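Local coordinates for O-succinylhomoserine sulfhydrylase (Mycobacterium tuberculosis, PDB 3NDN), which probably catalyses the pyridoxal phosphate-dependent formation of L-homocysteine from O-succinyl-L-homoserine and hydrogen sulfide, in methionine biosynthesis, at residues 47-52 and 80-85; 54-59 and 72-77. All coordinates share one frame; numbering follows the deposited sequence.

Interaction 1. Residues 47-52 and 80-85; sequences AMYLTS and NPTVSV
The Y49 ring has T82 OG1 at its edge, near the ring plane, on the CD2 side. P81 meets the same ring obliquely, with P81 CG 3.8 Å from Y49 CD2. F41 of the second subunit packs against this ring edge-to-face. The other flat group is the N80 amide. N80 CG is anti to the backbone N (chi1 170°). Y49 O lies almost in the amide plane and accepts from N80 ND2 at 3.0 Å, in a nearly straight bond. ND2 also bonds S76 OG. The other end of the amide faces the helix: N80 OD1 accepts from V83 N at 3.2 Å and, weakly, from T82 N. One side chain caps the helix and holds the loop. T82 does similar double duty. Its OG1, anti to the carbonyl carbon, donates to a lone pair of A47 O at 3.0 Å. The same oxygen accepts from Y49 N at 3.0 Å. The hydroxyl bridges two peptide groups on either side of M48. M48 CB points away from T82; the side chain packs on F265 and W268 of helix 264-273. The arrangement is an asparagine N-cap at the start of helix 81-94, pinning loop 47-52 at a subunit interface.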
ATOM      1  N   ALA A  47       5.625   6.375   9.890  1.00 28.58           N
ATOM      2  CA  ALA A  47       5.818   4.959   9.559  1.00 28.49           C
ATOM      3  C   ALA A  47       4.529   4.120   9.598  1.00 27.98           C
ATOM      4  O   ALA A  47       3.604   4.419  10.372  1.00 28.50           O
ATOM      5  CB  ALA A  47       6.857   4.348  10.512  1.00 28.07           C
ATOM      6  N   MET A  48       4.486   3.062   8.781  1.00 27.84           N
ATOM      7  CA  MET A  48       3.316   2.140   8.716  1.00 28.24           C
ATOM      8  C   MET A  48       3.684   0.757   9.264  1.00 27.65           C
ATOM      9  O   MET A  48       4.499   0.061   8.659  1.00 27.78           O
ATOM     10  CB  MET A  48       2.844   1.999   7.262  1.00 28.54           C
ATOM     11  CG  MET A  48       1.498   1.274   7.084  1.00 30.74           C
ATOM     12  SD  MET A  48       1.228   0.721   5.377  1.00 34.52           S
ATOM     13  CE  MET A  48       0.819   2.260   4.552  1.00 36.06           C
ATOM     14  N   TYR A  49       3.041   0.356  10.368  1.00 27.04           N
ATOM     15  CA  TYR A  49       3.316  -0.917  11.041  1.00 26.74           C
ATOM     16  C   TYR A  49       2.260  -1.979  10.716  1.00 26.36           C
ATOM     17  O   TYR A  49       1.318  -2.208  11.492  1.00 25.38           O
ATOM     18  CB  TYR A  49       3.515  -0.737  12.575  1.00 26.52           C
ATOM     19  CG  TYR A  49       4.732   0.120  12.950  1.00 27.21           C
ATOM     20  CD1 TYR A  49       5.994  -0.464  13.120  1.00 28.44           C
ATOM     21  CD2 TYR A  49       4.620   1.503  13.133  1.00 28.28           C
ATOM     22  CE1 TYR A  49       7.120   0.319  13.434  1.00 29.86           C
ATOM     23  CE2 TYR A  49       5.740   2.299  13.449  1.00 27.38           C
ATOM     24  CZ  TYR A  49       6.986   1.684  13.616  1.00 30.10           C
ATOM     25  OH  TYR A  49       8.121   2.422  13.930  1.00 30.91           O
ATOM     26  N   LEU A  50       2.440  -2.629   9.566  1.00 27.37           N
ATOM     27  CA  LEU A  50       1.548  -3.722   9.141  1.00 28.06           C
ATOM     28  C   LEU A  50       1.937  -4.990   9.895  1.00 28.15           C
ATOM     29  O   LEU A  50       2.693  -5.822   9.391  1.00 29.13           O
ATOM     30  CB  LEU A  50       1.594  -3.941   7.617  1.00 28.15           C
ATOM     31  CG  LEU A  50       1.131  -2.770   6.735  1.00 29.83           C
ATOM     32  CD1 LEU A  50       1.193  -3.088   5.235  1.00 31.49           C
ATOM     33  CD2 LEU A  50      -0.278  -2.330   7.133  1.00 30.86           C
ATOM     34  N   THR A  51       1.399  -5.115  11.110  1.00 27.79           N
ATOM     35  CA  THR A  51       1.587  -6.282  11.957  1.00 28.07           C
ATOM     36  C   THR A  51       0.286  -6.504  12.739  1.00 27.97           C
ATOM     37  O   THR A  51      -0.376  -5.522  13.163  1.00 27.32           O
ATOM     38  CB  THR A  51       2.789  -6.110  12.931  1.00 28.47           C
ATOM     39  OG1 THR A  51       3.130  -7.379  13.494  1.00 29.48           O
ATOM     40  CG2 THR A  51       2.466  -5.109  14.082  1.00 27.34           C
ATOM     41  N   SER A  52      -0.097  -7.770  12.911  1.00 27.43           N
ATOM     42  CA  SER A  52      -1.208  -8.087  13.818  1.00 27.84           C
ATOM     43  C   SER A  52      -0.754  -8.313  15.276  1.00 28.53           C
ATOM     44  O   SER A  52      -1.498  -7.973  16.211  1.00 28.52           O
ATOM     45  CB  SER A  52      -2.037  -9.283  13.301  1.00 28.44           C
ATOM     46  OG  SER A  52      -1.230 -10.450  13.135  1.00 28.34           O
ATOM     47  N   ASN A  80      -2.547  -0.365  17.900  1.00 29.22           N
ATOM     48  CA  ASN A  80      -1.464  -0.427  16.889  1.00 28.98           C
ATOM     49  C   ASN A  80      -0.746   0.952  16.821  1.00 28.51           C
ATOM     50  O   ASN A  80      -1.410   1.994  16.902  1.00 29.80           O
ATOM     51  CB  ASN A  80      -2.060  -0.844  15.526  1.00 28.04           C
ATOM     52  CG  ASN A  80      -1.069  -0.693  14.351  1.00 29.32           C
ATOM     53  OD1 ASN A  80      -0.832   0.414  13.871  1.00 29.39           O
ATOM     54  ND2 ASN A  80      -0.518  -1.826  13.871  1.00 28.65           N
ATOM     55  N   PRO A  81       0.594   0.978  16.665  1.00 29.10           N
ATOM     56  CA  PRO A  81       1.264   2.305  16.691  1.00 28.96           C
ATOM     57  C   PRO A  81       0.859   3.325  15.595  1.00 29.15           C
ATOM     58  O   PRO A  81       0.783   4.528  15.887  1.00 28.93           O
ATOM     59  CB  PRO A  81       2.752   1.963  16.618  1.00 29.64           C
ATOM     60  CG  PRO A  81       2.836   0.496  16.301  1.00 30.31           C
ATOM     61  CD  PRO A  81       1.566  -0.127  16.775  1.00 28.84           C
ATOM     62  N   THR A  82       0.631   2.863  14.361  1.00 28.06           N
ATOM     63  CA  THR A  82       0.122   3.741  13.286  1.00 27.38           C
ATOM     64  C   THR A  82      -1.323   4.218  13.557  1.00 26.94           C
ATOM     65  O   THR A  82      -1.655   5.409  13.372  1.00 25.68           O
ATOM     66  CB  THR A  82       0.250   3.035  11.903  1.00 27.30           C
ATOM     67  OG1 THR A  82       1.601   2.605  11.716  1.00 26.07           O
ATOM     68  CG2 THR A  82      -0.160   3.938  10.749  1.00 27.07           C
ATOM     69  N   VAL A  83      -2.199   3.289  13.962  1.00 26.60           N
ATOM     70  CA  VAL A  83      -3.541   3.658  14.391  1.00 26.17           C
ATOM     71  C   VAL A  83      -3.527   4.712  15.531  1.00 26.14           C
ATOM     72  O   VAL A  83      -4.342   5.636  15.529  1.00 25.56           O
ATOM     73  CB  VAL A  83      -4.405   2.396  14.746  1.00 26.23           C
ATOM     74  CG1 VAL A  83      -5.795   2.807  15.281  1.00 26.60           C
ATOM     75  CG2 VAL A  83      -4.580   1.519  13.508  1.00 26.16           C
ATOM     76  N   SER A  84      -2.602   4.579  16.491  1.00 25.87           N
ATOM     77  CA  SER A  84      -2.486   5.565  17.585  1.00 25.95           C
ATOM     78  C   SER A  84      -2.162   6.996  17.110  1.00 25.69           C
ATOM     79  O   SER A  84      -2.626   7.968  17.720  1.00 24.34           O
ATOM     80  CB  SER A  84      -1.423   5.122  18.619  1.00 26.90           C
ATOM     81  OG  SER A  84      -1.860   3.979  19.334  1.00 27.94           O
ATOM     82  N   VAL A  85      -1.356   7.124  16.045  1.00 25.16           N
ATOM     83  CA  VAL A  85      -1.004   8.433  15.495  1.00 25.24           C
ATOM     84  C   VAL A  85      -2.257   9.096  14.872  1.00 25.04           C
ATOM     85  O   VAL A  85      -2.493  10.284  15.102  1.00 24.83           O
ATOM     86  CB  VAL A  85       0.161   8.345  14.441  1.00 25.11           C
ATOM     87  CG1 VAL A  85       0.437   9.704  13.786  1.00 26.50           C
ATOM     88  CG2 VAL A  85       1.460   7.784  15.085  1.00 25.86           C
TER

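Interaction 2. Residues 54-59 and 72-77; sequences YVYGSA and HYVYSR
Y54 lies with one ring face on Y73 CB. This CH-pi contact sits almost over the ring centre, 3.6 Å from Y73 CB to the Y54 centroid and 5° off the normal. It belongs to the N-terminal arm of a trans-sulfuration enzyme, where the touching parts, 54-56 and 72-76, run roughly antiparallel. The Y54 and Y73 side chains lie side by side and point the same way. Their planes are near parallel, at 29°, but slid apart, so the rings barely overlap. V74 O is at the edge of the Y54 ring, in its plane. At the tip, Y54 OH comes 3.0 Å from S76 OG, whose main partner is T51.

The second aromatic pair is Y56 and H72. The rings cross obliquely, with planes at 46°, and Y56 CD1 lies 3.6 Å above the H72 ring plane, toward the rim. V55 O approaches the edge of the imidazole. Y56 CG is anti to the carbonyl carbon, and the side chain crosses V74 obliquely, with Y56 OH 3.8 Å from V74 CA. A water joins the two backbones, donating to V74 O at 2.7 Å and accepting a weak bond from Y54 N.

Further out, H72 NE2 bonds to E42 of the second subunit. Y73 OH has S84 as its partner, and R16 makes a cation-pi contact with Y73. Y75 OH and R77 NE bond to the pyridoxal phosphate-lysine side chain of the third subunit, so the 72-77 segment completes a neighbour's active site. The imidazole is fixed within its own segment: H72 ND1 donates to a lone pair of Y73 O at 2.9 Å, close to the ring plane.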
ATOM      1  N   TYR A  54       2.806  -8.768  18.367  1.00 29.51           N
ATOM      2  CA  TYR A  54       4.037  -8.160  18.907  1.00 29.14           C
ATOM      3  C   TYR A  54       4.837  -9.244  19.671  1.00 30.16           C
ATOM      4  O   TYR A  54       4.288 -10.296  20.028  1.00 30.44           O
ATOM      5  CB  TYR A  54       3.721  -6.933  19.812  1.00 28.96           C
ATOM      6  CG  TYR A  54       2.848  -5.925  19.059  1.00 27.89           C
ATOM      7  CD1 TYR A  54       3.424  -4.856  18.360  1.00 28.98           C
ATOM      8  CD2 TYR A  54       1.474  -6.111  18.965  1.00 28.91           C
ATOM      9  CE1 TYR A  54       2.622  -3.972  17.592  1.00 27.75           C
ATOM     10  CE2 TYR A  54       0.664  -5.243  18.196  1.00 28.03           C
ATOM     11  CZ  TYR A  54       1.257  -4.164  17.528  1.00 28.64           C
ATOM     12  OH  TYR A  54       0.467  -3.303  16.769  1.00 29.50           O
ATOM     13  N   VAL A  55       6.121  -8.995  19.888  1.00 30.09           N
ATOM     14  CA  VAL A  55       6.981  -9.930  20.633  1.00 31.56           C
ATOM     15  C   VAL A  55       7.452  -9.323  21.968  1.00 32.64           C
ATOM     16  O   VAL A  55       7.387  -8.093  22.155  1.00 32.44           O
ATOM     17  CB  VAL A  55       8.193 -10.399  19.766  1.00 32.48           C
ATOM     18  CG1 VAL A  55       7.702 -11.102  18.493  1.00 31.41           C
ATOM     19  CG2 VAL A  55       9.128  -9.215  19.415  1.00 33.14           C
ATOM     20  N   TYR A  56       7.936 -10.166  22.889  1.00 33.78           N
ATOM     21  CA  TYR A  56       8.370  -9.706  24.217  1.00 34.46           C
ATOM     22  C   TYR A  56       9.768 -10.240  24.547  1.00 35.47           C
ATOM     23  O   TYR A  56      10.114 -11.353  24.152  1.00 35.71           O
ATOM     24  CB  TYR A  56       7.371 -10.152  25.310  1.00 35.04           C
ATOM     25  CG  TYR A  56       5.921  -9.945  24.934  1.00 34.33           C
ATOM     26  CD1 TYR A  56       5.335  -8.675  25.009  1.00 35.86           C
ATOM     27  CD2 TYR A  56       5.139 -11.005  24.467  1.00 36.07           C
ATOM     28  CE1 TYR A  56       4.018  -8.460  24.638  1.00 36.65           C
ATOM     29  CE2 TYR A  56       3.804 -10.801  24.091  1.00 36.11           C
ATOM     30  CZ  TYR A  56       3.248  -9.530  24.186  1.00 37.13           C
ATOM     31  OH  TYR A  56       1.933  -9.299  23.805  1.00 37.01           O
ATOM     32  N   GLY A  57      10.565  -9.428  25.246  1.00 35.65           N
ATOM     33  CA  GLY A  57      11.926  -9.803  25.659  1.00 36.82           C
ATOM     34  C   GLY A  57      12.039 -10.967  26.640  1.00 37.02           C
ATOM     35  O   GLY A  57      13.075 -11.636  26.694  1.00 37.26           O
ATOM     36  N   SER A  58      10.975 -11.218  27.409  1.00 36.80           N
ATOM     37  CA  SER A  58      10.978 -12.269  28.424  1.00 37.58           C
ATOM     38  C   SER A  58       9.548 -12.675  28.777  1.00 37.52           C
ATOM     39  O   SER A  58       8.596 -11.961  28.450  1.00 36.82           O
ATOM     40  CB  SER A  58      11.739 -11.819  29.680  1.00 37.95           C
ATOM     41  OG  SER A  58      11.024 -10.835  30.419  1.00 38.93           O
ATOM     42  N   ALA A  59       9.399 -13.823  29.426  1.00 37.63           N
ATOM     43  CA  ALA A  59       8.076 -14.273  29.875  1.00 37.96           C
ATOM     44  C   ALA A  59       7.441 -13.317  30.905  1.00 38.20           C
ATOM     45  O   ALA A  59       6.229 -13.108  30.873  1.00 38.18           O
ATOM     46  CB  ALA A  59       8.152 -15.688  30.416  1.00 38.31           C
ATOM     47  N   HIS A  72       3.239  -1.549  26.617  1.00 38.98           N
ATOM     48  CA  HIS A  72       3.656  -2.384  25.472  1.00 37.09           C
ATOM     49  C   HIS A  72       2.434  -2.799  24.635  1.00 35.89           C
ATOM     50  O   HIS A  72       1.378  -3.130  25.190  1.00 34.88           O
ATOM     51  CB  HIS A  72       4.352  -3.639  26.036  1.00 36.97           C
ATOM     52  CG  HIS A  72       5.225  -4.376  25.060  1.00 37.42           C
ATOM     53  ND1 HIS A  72       4.738  -4.964  23.912  1.00 36.46           N
ATOM     54  CD2 HIS A  72       6.546  -4.693  25.111  1.00 37.72           C
ATOM     55  CE1 HIS A  72       5.727  -5.570  23.275  1.00 37.18           C
ATOM     56  NE2 HIS A  72       6.834  -5.423  23.983  1.00 36.50           N
ATOM     57  N   TYR A  73       2.560  -2.780  23.308  1.00 34.66           N
ATOM     58  CA  TYR A  73       1.443  -3.192  22.447  1.00 33.80           C
ATOM     59  C   TYR A  73       1.205  -4.705  22.536  1.00 33.49           C
ATOM     60  O   TYR A  73       2.143  -5.458  22.835  1.00 33.75           O
ATOM     61  CB  TYR A  73       1.669  -2.740  20.996  1.00 33.12           C
ATOM     62  CG  TYR A  73       1.397  -1.262  20.780  1.00 33.90           C
ATOM     63  CD1 TYR A  73       0.096  -0.804  20.523  1.00 32.57           C
ATOM     64  CD2 TYR A  73       2.445  -0.313  20.836  1.00 32.77           C
ATOM     65  CE1 TYR A  73      -0.166   0.551  20.332  1.00 33.06           C
ATOM     66  CE2 TYR A  73       2.190   1.059  20.644  1.00 33.96           C
ATOM     67  CZ  TYR A  73       0.888   1.481  20.384  1.00 33.21           C
ATOM     68  OH  TYR A  73       0.595   2.815  20.193  1.00 33.20           O
ATOM     69  N   VAL A  74      -0.032  -5.152  22.281  1.00 33.23           N
ATOM     70  CA  VAL A  74      -0.392  -6.586  22.465  1.00 33.23           C
ATOM     71  C   VAL A  74      -1.025  -7.235  21.226  1.00 32.26           C
ATOM     72  O   VAL A  74      -0.632  -8.334  20.833  1.00 32.33           O
ATOM     73  CB  VAL A  74      -1.327  -6.797  23.715  1.00 33.51           C
ATOM     74  CG1 VAL A  74      -1.848  -8.231  23.800  1.00 34.83           C
ATOM     75  CG2 VAL A  74      -0.598  -6.427  24.996  1.00 35.09           C
ATOM     76  N   TYR A  75      -2.006  -6.574  20.614  1.00 31.24           N
ATOM     77  CA  TYR A  75      -2.680  -7.126  19.441  1.00 31.43           C
ATOM     78  C   TYR A  75      -3.406  -6.003  18.708  1.00 30.99           C
ATOM     79  O   TYR A  75      -4.086  -5.184  19.337  1.00 31.00           O
ATOM     80  CB  TYR A  75      -3.685  -8.221  19.852  1.00 31.85           C
ATOM     81  CG  TYR A  75      -4.176  -9.100  18.709  1.00 33.25           C
ATOM     82  CD1 TYR A  75      -5.501  -9.027  18.266  1.00 34.56           C
ATOM     83  CD2 TYR A  75      -3.318 -10.014  18.082  1.00 34.79           C
ATOM     84  CE1 TYR A  75      -5.972  -9.844  17.211  1.00 35.33           C
ATOM     85  CE2 TYR A  75      -3.773 -10.840  17.028  1.00 35.89           C
ATOM     86  CZ  TYR A  75      -5.095 -10.745  16.596  1.00 35.61           C
ATOM     87  OH  TYR A  75      -5.543 -11.549  15.568  1.00 34.94           O
ATOM     88  N   SER A  76      -3.258  -5.980  17.388  1.00 30.67           N
ATOM     89  CA  SER A  76      -3.748  -4.874  16.556  1.00 31.09           C
ATOM     90  C   SER A  76      -5.259  -4.673  16.469  1.00 31.82           C
ATOM     91  O   SER A  76      -5.702  -3.571  16.098  1.00 31.17           O
ATOM     92  CB  SER A  76      -3.119  -4.922  15.156  1.00 31.12           C
ATOM     93  OG  SER A  76      -1.754  -4.532  15.208  1.00 30.61           O
ATOM     94  N   ARG A  77      -6.061  -5.695  16.810  1.00 32.59           N
ATOM     95  CA  ARG A  77      -7.512  -5.499  16.868  1.00 33.04           C
ATOM     96  C   ARG A  77      -7.886  -4.352  17.808  1.00 33.62           C
ATOM     97  O   ARG A  77      -8.871  -3.649  17.556  1.00 34.41           O
ATOM     98  CB  ARG A  77      -8.289  -6.778  17.267  1.00 33.12           C
ATOM     99  CG  ARG A  77      -9.737  -6.813  16.731  1.00 33.82           C
ATOM    100  CD  ARG A  77     -10.638  -7.911  17.367  1.00 31.47           C
ATOM    101  NE  ARG A  77      -9.995  -9.231  17.420  1.00 32.31           N
ATOM    102  CZ  ARG A  77      -9.512  -9.787  18.530  1.00 32.04           C
ATOM    103  NH1 ARG A  77      -8.939 -10.989  18.474  1.00 32.66           N
ATOM    104  NH2 ARG A  77      -9.610  -9.151  19.697  1.00 32.28           N
TER
HETATM  105  O   HOH W   1       0.321 -10.556  19.716  1.00 33.91           O

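How the interactions relate
From the N terminus, the chain leaves helix 27-33 and enters a long loop. Residues 47-52 come first and open interaction 1. Residues 54-59 follow almost at once and open interaction 2. Helix 59-66 then leads to residues 72-77, which close the inner loop. Residues 80-85 close the outer one at the start of helix 81-94. The contacts are therefore nested and do not cross. They also touch: T51 O is 2.7 Å from S76 OG, and S84 OG is 2.8 Å from Y73 OH, both probable hydrogen bonds. Together they tie the N-terminal loop, helix 59-66 and helix 81-94 into one unit, which meets the second and third subunits.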